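Local coordinates for RagB/SusD domain protein (PDB 5J90) that binds chitin as a SusD homolog, probably holding the polymer at the cell surface while its fragments are taken up and used, at residues 54-59 against 84-89; 72-75 against 79-82; 393-398 against 449-454; 457-460 against 464-467. All coordinates share one frame; numbering follows the deposited sequence.

Contact 1 (54-59 against 84-89); sequences GLNSDI and NWNGFI
Leu55 and Trp85 meet methyl to ring face. Leu55 CD1 lies 3.9 Å from the centroid of the six-membered ring of Trp85, only 12° off the ring normal, a CH-pi contact. Behind it, Leu55 CB packs against Trp85 CZ3 at 3.8 Å. The rest of the contact is centred on the amide of Asn56, which sits between its own backbone N and carbonyl carbon (chi1 53°). Its OD1 accepts a bond of 2.7 Å from Ser57 N, which comes from above the carbonyl plane. Near the amide plane, a water accepts a hydrogen bond from Asn56 ND2 at 2.9 Å. The same water donates to Asn86 OD1, which also binds Asn76. Ile89 CD1 instead lies over the face of the amide, 3.6 Å from Asn56 ND2. Gln52 O is a further acceptor for Asn56 ND2, and so the amide is fixed at both ends. A leucine in place of Asn56 would probably leave the water and Gln52 O without their donor and Ser57 N without its acceptor. The contact packs the turn between helices 46-54 and 57-60 against the first turns of helix 83-108, within the helix-rich SusD-like fold.

Contact 2 (72-75 against 79-82); sequences SGVN and YALL
Asn75 and Ala80 bring their backbones together, with the CA of Asn75 4.7 Å from the CA of Ala80. Neither segment is a helix or strand. Asn75 is extended, whereas Tyr79 has left-handed backbone angles (phi 68°) and turns the chain back. Ala80 N donates to Asn75 O at 3.0 Å. The bond is bent, with 143° at the hydrogen, and the donor stands well above the carbonyl plane. Tyr79 N is nearly as close to the same oxygen, but its angle is too poor for a bond. A bond from the N of one residue to the O five places earlier defines a pi-turn. This one lies in the long loop between strand 64-65 and helix 83-108. Inside the turn, Thr78 OG1 is bonded to both Gly73 O and Asn75 N. The side chains of Val74, Ala80 and Leu82 line the closure. Val74 CG1 is anti to the backbone N (chi1 178°), which sets it 3.6 Å from Ala80 CB. Leu82 lies against residues 74-75 with both methyls: its CD1 touches Asn75 CB at 3.6 Å and its CD2 rests 3.9 Å from Val74 O. An alanine in place of Leu82 would probably open a gap beside Asn75 CB and Val74 O. The amide of Asn75 is bonded elsewhere, OD1 to Thr77 OG1 and ND2 to Phe70 O.

Contact 3 (393-398 against 449-454); sequences PENNSD and PVLKNY
Leu451 carries most of this contact with a single methyl group. Its CD1 reaches across to two oxygens of the other segment: it lies 3.5 Å from Glu394 O and 3.5 Å from Asn395 OD1. The side chain is stretched out to do this, with CD1 anti to CA (chi2 176°). Asn395 supplies the second largest share. Its amide runs slantwise to the leucine and presents OD1 to the methyl. The other end of that amide is held elsewhere, because Asn395 ND2 bonds to Asp389 OD2. This bond probably fixes which end faces Leu451. Glu394 meets the leucine through its backbone, and its carboxylate stays farther off. Residues 393-395 form a short 3-10 segment, closed by Asn396 N bonding to Pro393 O at 3.0 Å. The two loops also share a polar link. Arg301 bonds to Asn395 O through NH1 and to Pro449 O through NH2, so that one guanidinium group spans both. The backbone of Leu451 and of Lys452 bonds to Gly303, which ties residues 449-454 to the same neighbouring loop. Across the contact itself there is no hydrogen bond and no salt bridge. A methyl against two carbonyl oxygens gives van der Waals contact with little directional preference, and the directional part of the joint comes from Arg301.

Contact 4 (457-460 against 464-467); sequences GAIT and GVRR
Thr460 and Gly464 hold one water between them by three hydrogen bonds. Thr460 N donates to it at 2.9 Å, Thr460 OG1 lies 2.7 Å from it, and the water donates to Gly464 O at 2.8 Å. Thr460 OG1 also accepts from Phe463 N, so the hydroxyl ties both the water and the turn. A direct bond runs beside the water: Gly464 N donates to Thr460 O at 2.9 Å. It is bent, with 135° at the hydrogen, and the donor lies above the carbonyl plane. Gly464 has positive phi (67°), a conformation that favours glycine. Ile459 covers the peptide that follows. Its CG2 is anti to the backbone N and presses on Gly464 O at 3.3 Å, close for a methyl and an oxygen. Farther out, Ile459 CD1 meets Val465 CG2 at 4.2 Å. Gly464 O is therefore held by the water and covered by the methyl. Val465 O bonds to Trp436 NE1 of helix 432-442, and Arg466 and Arg467 form salt bridges with Asp502 and Asp493. Thr460 also packs on Gly491 of the second subunit. The bond from Gly464 N back to Thr460 O, four residues earlier, makes an alpha-turn, here with a bridging water, in the long loop between helices 432-442 and 472-477 of the SusD-like fold.

How the contacts relate
From the N terminus, contact 1 opens at 54-59 and closes at 84-89. Contact 2 forms and closes wholly within that loop. Contact 3 comes much later and joins the loop after helix 373-378 to the loop after helix 432-442. Contact 4 follows directly, farther along this second loop. No contacts cross; apart from contact 2 within contact 1 they run in series. In space contact 2 is the meeting point and touches the other three. Trp85 of contact 1 packs on Asn75 of contact 2. Tyr79 of contact 2 packs on Val450 of contact 3 and on Ile459 and Val465 of contact 4. Asn453 ND2 probably bonds to Ile459 O, which links contacts 3 and 4.

Contact 1 (54-59 against 84-89)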
loop_
_atom_site.group_PDB
_atom_site.type_symbol
_atom_site.label_atom_id
_atom_site.label_comp_id
_atom_site.label_asym_id
_atom_site.label_seq_id
_atom_site.Cartn_x
_atom_site.Cartn_y
_atom_site.Cartn_z
ATOM N N GLY A 54 10.530 14.422 20.104
ATOM C CA GLY A 54 9.692 14.575 21.283
ATOM C C GLY A 54 8.236 14.912 21.022
ATOM O O GLY A 54 7.349 14.529 21.793
ATOM N N LEU A 55 7.991 15.634 19.933
ATOM C CA LEU A 55 6.643 16.088 19.596
ATOM C C LEU A 55 6.086 15.372 18.360
ATOM O O LEU A 55 5.093 15.806 17.760
ATOM C CB LEU A 55 6.623 17.612 19.409
ATOM C CG LEU A 55 6.819 18.395 20.712
ATOM C CD1 LEU A 55 7.060 19.872 20.443
ATOM C CD2 LEU A 55 5.599 18.217 21.594
ATOM N N ASN A 56 6.707 14.250 18.006
ATOM C CA ASN A 56 6.143 13.384 16.969
ATOM C C ASN A 56 6.039 11.942 17.473
ATOM O O ASN A 56 5.124 11.629 18.224
ATOM C CB ASN A 56 6.808 13.566 15.577
ATOM C CG ASN A 56 8.328 13.431 15.597
ATOM O OD1 ASN A 56 8.863 12.327 15.590
ATOM N ND2 ASN A 56 9.032 14.564 15.551
ATOM N N SER A 57 6.982 11.083 17.114
ATOM C CA SER A 57 6.844 9.676 17.455
ATOM C C SER A 57 6.835 9.351 18.959
ATOM O O SER A 57 6.226 8.357 19.367
ATOM C CB SER A 57 7.879 8.838 16.718
ATOM O OG SER A 57 9.197 9.244 17.022
ATOM N N ASP A 58 7.473 10.177 19.797
ATOM C CA ASP A 58 7.402 9.921 21.246
ATOM C C ASP A 58 5.965 9.975 21.749
ATOM O O ASP A 58 5.628 9.352 22.756
ATOM C CB ASP A 58 8.238 10.927 22.042
ATOM C CG ASP A 58 9.722 10.596 22.050
ATOM O OD1 ASP A 58 10.115 9.492 21.600
ATOM O OD2 ASP A 58 10.507 11.460 22.509
ATOM N N ILE A 59 5.123 10.721 21.039
ATOM C CA ILE A 59 3.720 10.873 21.403
ATOM C C ILE A 59 2.819 9.930 20.589
ATOM O O ILE A 59 1.970 9.245 21.151
ATOM C CB ILE A 59 3.282 12.344 21.266
ATOM C CG1 ILE A 59 4.085 13.208 22.255
ATOM C CG2 ILE A 59 1.783 12.477 21.488
ATOM C CD1 ILE A 59 3.744 14.685 22.211
ATOM N N ASN A 84 6.996 23.703 10.642
ATOM C CA ASN A 84 8.026 24.406 11.396
ATOM C C ASN A 84 8.643 23.533 12.494
ATOM O O ASN A 84 9.769 23.764 12.923
ATOM C CB ASN A 84 7.494 25.728 11.971
ATOM C CG ASN A 84 6.179 25.563 12.711
ATOM O OD1 ASN A 84 5.211 25.025 12.172
ATOM N ND2 ASN A 84 6.130 26.047 13.951
ATOM N N TRP A 85 7.909 22.513 12.929
ATOM C CA TRP A 85 8.452 21.532 13.872
ATOM C C TRP A 85 9.201 20.418 13.146
ATOM O O TRP A 85 10.335 20.079 13.484
ATOM C CB TRP A 85 7.326 20.887 14.678
ATOM C CG TRP A 85 6.657 21.772 15.694
ATOM C CD1 TRP A 85 6.850 23.115 15.895
ATOM C CD2 TRP A 85 5.679 21.357 16.652
ATOM N NE1 TRP A 85 6.049 23.552 16.932
ATOM C CE2 TRP A 85 5.323 22.492 17.412
ATOM C CE3 TRP A 85 5.073 20.130 16.947
ATOM C CZ2 TRP A 85 4.384 22.434 18.442
ATOM C CZ3 TRP A 85 4.145 20.073 17.969
ATOM C CH2 TRP A 85 3.808 21.220 18.709
ATOM N N ASN A 86 8.548 19.856 12.135
ATOM C CA ASN A 86 8.991 18.588 11.566
ATOM C C ASN A 86 10.193 18.701 10.640
ATOM O O ASN A 86 10.896 17.720 10.393
ATOM C CB ASN A 86 7.813 17.879 10.894
ATOM C CG ASN A 86 6.700 17.570 11.874
ATOM O OD1 ASN A 86 6.962 17.265 13.040
ATOM N ND2 ASN A 86 5.456 17.663 11.420
ATOM N N GLY A 87 10.455 19.903 10.136
ATOM C CA GLY A 87 11.640 20.132 9.334
ATOM C C GLY A 87 12.930 19.805 10.066
ATOM O O GLY A 87 13.913 19.414 9.444
ATOM N N PHE A 88 12.924 19.944 11.387
ATOM C CA PHE A 88 14.108 19.636 12.188
ATOM C C PHE A 88 14.588 18.195 12.024
ATOM O O PHE A 88 15.791 17.929 12.076
ATOM C CB PHE A 88 13.849 19.932 13.669
ATOM C CG PHE A 88 13.968 21.387 14.021
ATOM C CD1 PHE A 88 12.895 22.248 13.855
ATOM C CD2 PHE A 88 15.164 21.892 14.506
ATOM C CE1 PHE A 88 13.017 23.604 14.174
ATOM C CE2 PHE A 88 15.293 23.241 14.830
ATOM C CZ PHE A 88 14.215 24.095 14.664
ATOM N N ILE A 89 13.651 17.268 11.821
ATOM C CA ILE A 89 14.005 15.858 11.668
ATOM C C ILE A 89 14.934 15.688 10.474
ATOM O O ILE A 89 16.006 15.084 10.565
ATOM C CB ILE A 89 12.747 14.994 11.436
ATOM C CG1 ILE A 89 11.699 15.223 12.530
ATOM C CG2 ILE A 89 13.133 13.524 11.320
ATOM C CD1 ILE A 89 10.331 14.644 12.184
HETATM O O HOH W 1 8.046 17.317 15.617
#

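Contact 2 (72-75 against 79-82)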
loop_
_atom_site.group_PDB
_atom_site.type_symbol
_atom_site.label_atom_id
_atom_site.label_comp_id
_atom_site.label_asym_id
_atom_site.label_seq_id
_atom_site.Cartn_x
_atom_site.Cartn_y
_atom_site.Cartn_z
ATOM N N SER A 72 -2.268 26.882 20.125
ATOM C CA SER A 72 -3.705 26.785 20.382
ATOM C C SER A 72 -4.255 25.361 20.318
ATOM O O SER A 72 -5.450 25.158 20.115
ATOM C CB SER A 72 -4.491 27.687 19.418
ATOM O OG SER A 72 -4.042 29.030 19.511
ATOM N N GLY A 73 -3.383 24.373 20.497
ATOM C CA GLY A 73 -3.807 22.981 20.508
ATOM C C GLY A 73 -3.969 22.360 19.129
ATOM O O GLY A 73 -4.487 21.245 18.998
ATOM N N VAL A 74 -3.540 23.091 18.107
ATOM C CA VAL A 74 -3.597 22.624 16.729
ATOM C C VAL A 74 -2.167 22.303 16.316
ATOM O O VAL A 74 -1.393 23.179 15.949
ATOM C CB VAL A 74 -4.227 23.707 15.814
ATOM C CG1 VAL A 74 -4.244 23.270 14.356
ATOM C CG2 VAL A 74 -5.637 24.041 16.299
ATOM N N ASN A 75 -1.796 21.032 16.411
ATOM C CA ASN A 75 -0.388 20.684 16.293
ATOM C C ASN A 75 -0.237 19.195 16.000
ATOM O O ASN A 75 -1.234 18.517 15.743
ATOM C CB ASN A 75 0.372 21.108 17.566
ATOM C CG ASN A 75 -0.162 20.443 18.823
ATOM O OD1 ASN A 75 -0.301 19.220 18.880
ATOM N ND2 ASN A 75 -0.472 21.246 19.847
ATOM N N TYR A 79 -2.957 16.022 15.013
ATOM C CA TYR A 79 -2.850 15.617 13.611
ATOM C C TYR A 79 -2.883 16.780 12.619
ATOM O O TYR A 79 -3.188 16.591 11.437
ATOM C CB TYR A 79 -3.894 14.555 13.248
ATOM C CG TYR A 79 -3.790 13.260 14.042
ATOM C CD1 TYR A 79 -2.697 12.992 14.862
ATOM C CD2 TYR A 79 -4.791 12.297 13.958
ATOM C CE1 TYR A 79 -2.608 11.794 15.581
ATOM C CE2 TYR A 79 -4.708 11.100 14.664
ATOM C CZ TYR A 79 -3.617 10.853 15.472
ATOM O OH TYR A 79 -3.532 9.676 16.181
ATOM N N ALA A 80 -2.558 17.975 13.103
ATOM C CA ALA A 80 -2.231 19.099 12.235
ATOM C C ALA A 80 -0.709 19.162 12.178
ATOM O O ALA A 80 -0.064 19.772 13.032
ATOM C CB ALA A 80 -2.825 20.414 12.785
ATOM N N LEU A 81 -0.126 18.499 11.186
ATOM C CA LEU A 81 1.330 18.399 11.151
ATOM C C LEU A 81 1.942 19.773 10.937
ATOM O O LEU A 81 1.534 20.507 10.027
ATOM C CB LEU A 81 1.795 17.417 10.068
ATOM C CG LEU A 81 1.307 15.970 10.211
ATOM C CD1 LEU A 81 1.994 15.078 9.188
ATOM C CD2 LEU A 81 1.550 15.451 11.620
ATOM N N LEU A 82 2.909 20.123 11.778
ATOM C CA LEU A 82 3.495 21.464 11.752
ATOM C C LEU A 82 4.853 21.456 11.065
ATOM O O LEU A 82 5.826 20.905 11.589
ATOM C CB LEU A 82 3.600 22.044 13.168
ATOM C CG LEU A 82 2.271 22.199 13.919
ATOM C CD1 LEU A 82 2.491 22.867 15.274
ATOM C CD2 LEU A 82 1.234 22.981 13.105
#

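Contact 3 (393-398 against 449-454)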
loop_
_atom_site.group_PDB
_atom_site.type_symbol
_atom_site.label_atom_id
_atom_site.label_comp_id
_atom_site.label_asym_id
_atom_site.label_seq_id
_atom_site.Cartn_x
_atom_site.Cartn_y
_atom_site.Cartn_z
ATOM N N PRO A 393 -13.314 14.347 32.786
ATOM C CA PRO A 393 -13.796 13.005 32.441
ATOM C C PRO A 393 -14.079 12.814 30.951
ATOM O O PRO A 393 -14.181 11.669 30.509
ATOM C CB PRO A 393 -15.083 12.861 33.271
ATOM C CG PRO A 393 -15.476 14.260 33.634
ATOM C CD PRO A 393 -14.194 15.021 33.760
ATOM N N GLU A 394 -14.193 13.902 30.193
ATOM C CA GLU A 394 -14.365 13.785 28.751
ATOM C C GLU A 394 -13.164 13.086 28.114
ATOM O O GLU A 394 -13.250 12.609 26.986
ATOM C CB GLU A 394 -14.602 15.156 28.100
ATOM C CG GLU A 394 -13.439 16.143 28.207
ATOM C CD GLU A 394 -13.556 17.086 29.397
ATOM O OE1 GLU A 394 -14.108 16.676 30.444
ATOM O OE2 GLU A 394 -13.094 18.242 29.282
ATOM N N ASN A 395 -12.057 13.012 28.850
ATOM C CA ASN A 395 -10.846 12.358 28.353
ATOM C C ASN A 395 -10.720 10.897 28.772
ATOM O O ASN A 395 -9.724 10.245 28.454
ATOM C CB ASN A 395 -9.605 13.133 28.797
ATOM C CG ASN A 395 -9.557 14.529 28.213
ATOM O OD1 ASN A 395 -10.074 14.776 27.122
ATOM N ND2 ASN A 395 -8.925 15.450 28.934
ATOM N N ASN A 396 -11.724 10.388 29.484
ATOM C CA ASN A 396 -11.700 9.011 29.978
ATOM C C ASN A 396 -11.833 7.983 28.863
ATOM O O ASN A 396 -12.338 8.287 27.779
ATOM C CB ASN A 396 -12.835 8.771 30.983
ATOM C CG ASN A 396 -12.656 9.536 32.275
ATOM O OD1 ASN A 396 -11.713 10.311 32.433
ATOM N ND2 ASN A 396 -13.581 9.335 33.208
ATOM N N SER A 397 -11.389 6.759 29.136
ATOM C CA SER A 397 -11.627 5.658 28.211
ATOM C C SER A 397 -11.605 4.293 28.882
ATOM O O SER A 397 -10.811 4.055 29.792
ATOM C CB SER A 397 -10.583 5.663 27.093
ATOM O OG SER A 397 -10.866 4.640 26.151
ATOM N N ASP A 398 -12.461 3.392 28.405
ATOM C CA ASP A 398 -12.321 1.973 28.710
ATOM C C ASP A 398 -10.994 1.509 28.116
ATOM O O ASP A 398 -10.511 2.088 27.139
ATOM C CB ASP A 398 -13.449 1.157 28.067
ATOM C CG ASP A 398 -14.815 1.475 28.642
ATOM O OD1 ASP A 398 -14.887 1.940 29.798
ATOM O OD2 ASP A 398 -15.820 1.240 27.935
ATOM N N PRO A 449 -7.533 6.291 20.712
ATOM C CA PRO A 449 -7.632 7.232 19.589
ATOM C C PRO A 449 -7.684 8.686 20.060
ATOM O O PRO A 449 -8.136 8.971 21.172
ATOM C CB PRO A 449 -8.953 6.841 18.918
ATOM C CG PRO A 449 -9.747 6.166 20.005
ATOM C CD PRO A 449 -8.712 5.413 20.805
ATOM N N VAL A 450 -7.222 9.611 19.231
ATOM C CA VAL A 450 -7.317 11.026 19.584
ATOM C C VAL A 450 -8.783 11.450 19.660
ATOM O O VAL A 450 -9.650 10.837 19.036
ATOM C CB VAL A 450 -6.543 11.951 18.604
ATOM C CG1 VAL A 450 -5.055 11.614 18.613
ATOM C CG2 VAL A 450 -7.127 11.884 17.186
ATOM N N LEU A 451 -9.048 12.493 20.442
ATOM C CA LEU A 451 -10.393 13.053 20.574
ATOM C C LEU A 451 -10.561 14.279 19.692
ATOM O O LEU A 451 -11.685 14.665 19.369
ATOM C CB LEU A 451 -10.674 13.424 22.029
ATOM C CG LEU A 451 -10.706 12.224 22.969
ATOM C CD1 LEU A 451 -10.881 12.674 24.420
ATOM C CD2 LEU A 451 -11.806 11.262 22.559
ATOM N N LYS A 452 -9.441 14.896 19.317
ATOM C CA LYS A 452 -9.438 16.052 18.429
ATOM C C LYS A 452 -8.533 15.767 17.233
ATOM O O LYS A 452 -7.363 15.400 17.396
ATOM C CB LYS A 452 -8.947 17.305 19.163
ATOM C CG LYS A 452 -9.828 17.764 20.330
ATOM C CD LYS A 452 -11.217 18.154 19.844
ATOM C CE LYS A 452 -12.040 18.818 20.939
ATOM N NZ LYS A 452 -13.342 19.325 20.408
ATOM N N ASN A 453 -9.076 15.949 16.035
ATOM C CA ASN A 453 -8.363 15.672 14.793
ATOM C C ASN A 453 -8.518 16.873 13.867
ATOM O O ASN A 453 -9.574 17.058 13.255
ATOM C CB ASN A 453 -8.934 14.398 14.155
ATOM C CG ASN A 453 -8.208 13.979 12.877
ATOM O OD1 ASN A 453 -7.578 14.793 12.194
ATOM N ND2 ASN A 453 -8.331 12.703 12.535
ATOM N N TYR A 454 -7.469 17.685 13.770
ATOM C CA TYR A 454 -7.496 18.918 12.990
ATOM C C TYR A 454 -6.768 18.776 11.650
ATOM O O TYR A 454 -6.232 19.749 11.116
ATOM C CB TYR A 454 -6.885 20.066 13.802
ATOM C CG TYR A 454 -7.674 20.426 15.044
ATOM C CD1 TYR A 454 -9.038 20.683 14.968
ATOM C CD2 TYR A 454 -7.064 20.489 16.287
ATOM C CE1 TYR A 454 -9.770 21.009 16.096
ATOM C CE2 TYR A 454 -7.788 20.817 17.424
ATOM C CZ TYR A 454 -9.140 21.070 17.320
ATOM O OH TYR A 454 -9.869 21.393 18.445
#

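Contact 4 (457-460 against 464-467)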
loop_
_atom_site.group_PDB
_atom_site.type_symbol
_atom_site.label_atom_id
_atom_site.label_comp_id
_atom_site.label_asym_id
_atom_site.label_seq_id
_atom_site.Cartn_x
_atom_site.Cartn_y
_atom_site.Cartn_z
ATOM N N GLY A 457 -9.171 15.985 7.294
ATOM C CA GLY A 457 -9.501 14.777 6.559
ATOM C C GLY A 457 -8.305 14.012 6.012
ATOM O O GLY A 457 -8.456 12.886 5.540
ATOM N N ALA A 458 -7.122 14.613 6.071
ATOM C CA ALA A 458 -5.922 13.985 5.512
ATOM C C ALA A 458 -5.443 12.808 6.358
ATOM O O ALA A 458 -4.824 11.879 5.838
ATOM C CB ALA A 458 -4.815 15.004 5.385
ATOM N N ILE A 459 -5.713 12.862 7.662
ATOM C CA ILE A 459 -5.255 11.839 8.595
ATOM C C ILE A 459 -6.453 11.308 9.359
ATOM O O ILE A 459 -7.229 12.090 9.917
ATOM C CB ILE A 459 -4.208 12.405 9.582
ATOM C CG1 ILE A 459 -3.009 12.961 8.804
ATOM C CG2 ILE A 459 -3.770 11.333 10.588
ATOM C CD1 ILE A 459 -1.972 13.653 9.667
ATOM N N THR A 460 -6.623 9.993 9.369
ATOM C CA THR A 460 -7.768 9.394 10.054
ATOM C C THR A 460 -7.516 9.286 11.554
ATOM O O THR A 460 -6.386 9.101 12.010
ATOM C CB THR A 460 -8.132 7.972 9.525
ATOM O OG1 THR A 460 -7.142 7.021 9.931
ATOM C CG2 THR A 460 -8.292 7.949 7.995
ATOM N N GLY A 464 -4.418 7.082 12.493
ATOM C CA GLY A 464 -3.449 8.066 12.938
ATOM C C GLY A 464 -2.412 8.433 11.896
ATOM O O GLY A 464 -2.591 8.219 10.689
ATOM N N VAL A 465 -1.311 9.004 12.369
ATOM C CA VAL A 465 -0.286 9.522 11.473
ATOM C C VAL A 465 0.523 8.378 10.881
ATOM O O VAL A 465 1.117 7.572 11.613
ATOM C CB VAL A 465 0.656 10.499 12.209
ATOM C CG1 VAL A 465 1.660 11.076 11.230
ATOM C CG2 VAL A 465 -0.144 11.608 12.907
ATOM N N ARG A 466 0.532 8.292 9.554
ATOM C CA ARG A 466 1.253 7.214 8.873
ATOM C C ARG A 466 2.640 7.661 8.406
ATOM O O ARG A 466 3.520 6.832 8.180
ATOM C CB ARG A 466 0.442 6.633 7.705
ATOM C CG ARG A 466 -0.995 6.257 8.064
ATOM C CD ARG A 466 -1.141 5.387 9.310
ATOM N NE ARG A 466 -0.654 4.020 9.111
ATOM C CZ ARG A 466 -0.916 3.004 9.932
ATOM N NH1 ARG A 466 -1.681 3.169 11.006
ATOM N NH2 ARG A 466 -0.435 1.800 9.672
ATOM N N ARG A 467 2.833 8.973 8.245
ATOM C CA ARG A 467 4.125 9.517 7.824
ATOM C C ARG A 467 4.129 11.011 8.066
ATOM O O ARG A 467 3.091 11.594 8.381
ATOM C CB ARG A 467 4.387 9.254 6.330
ATOM C CG ARG A 467 3.434 10.029 5.413
ATOM C CD ARG A 467 3.725 9.769 3.944
ATOM N NE ARG A 467 4.943 10.434 3.462
ATOM C CZ ARG A 467 4.976 11.661 2.950
ATOM N NH1 ARG A 467 3.877 12.412 2.899
ATOM N NH2 ARG A 467 6.122 12.135 2.480
HETATM O O HOH W 2 -4.712 7.860 8.958
#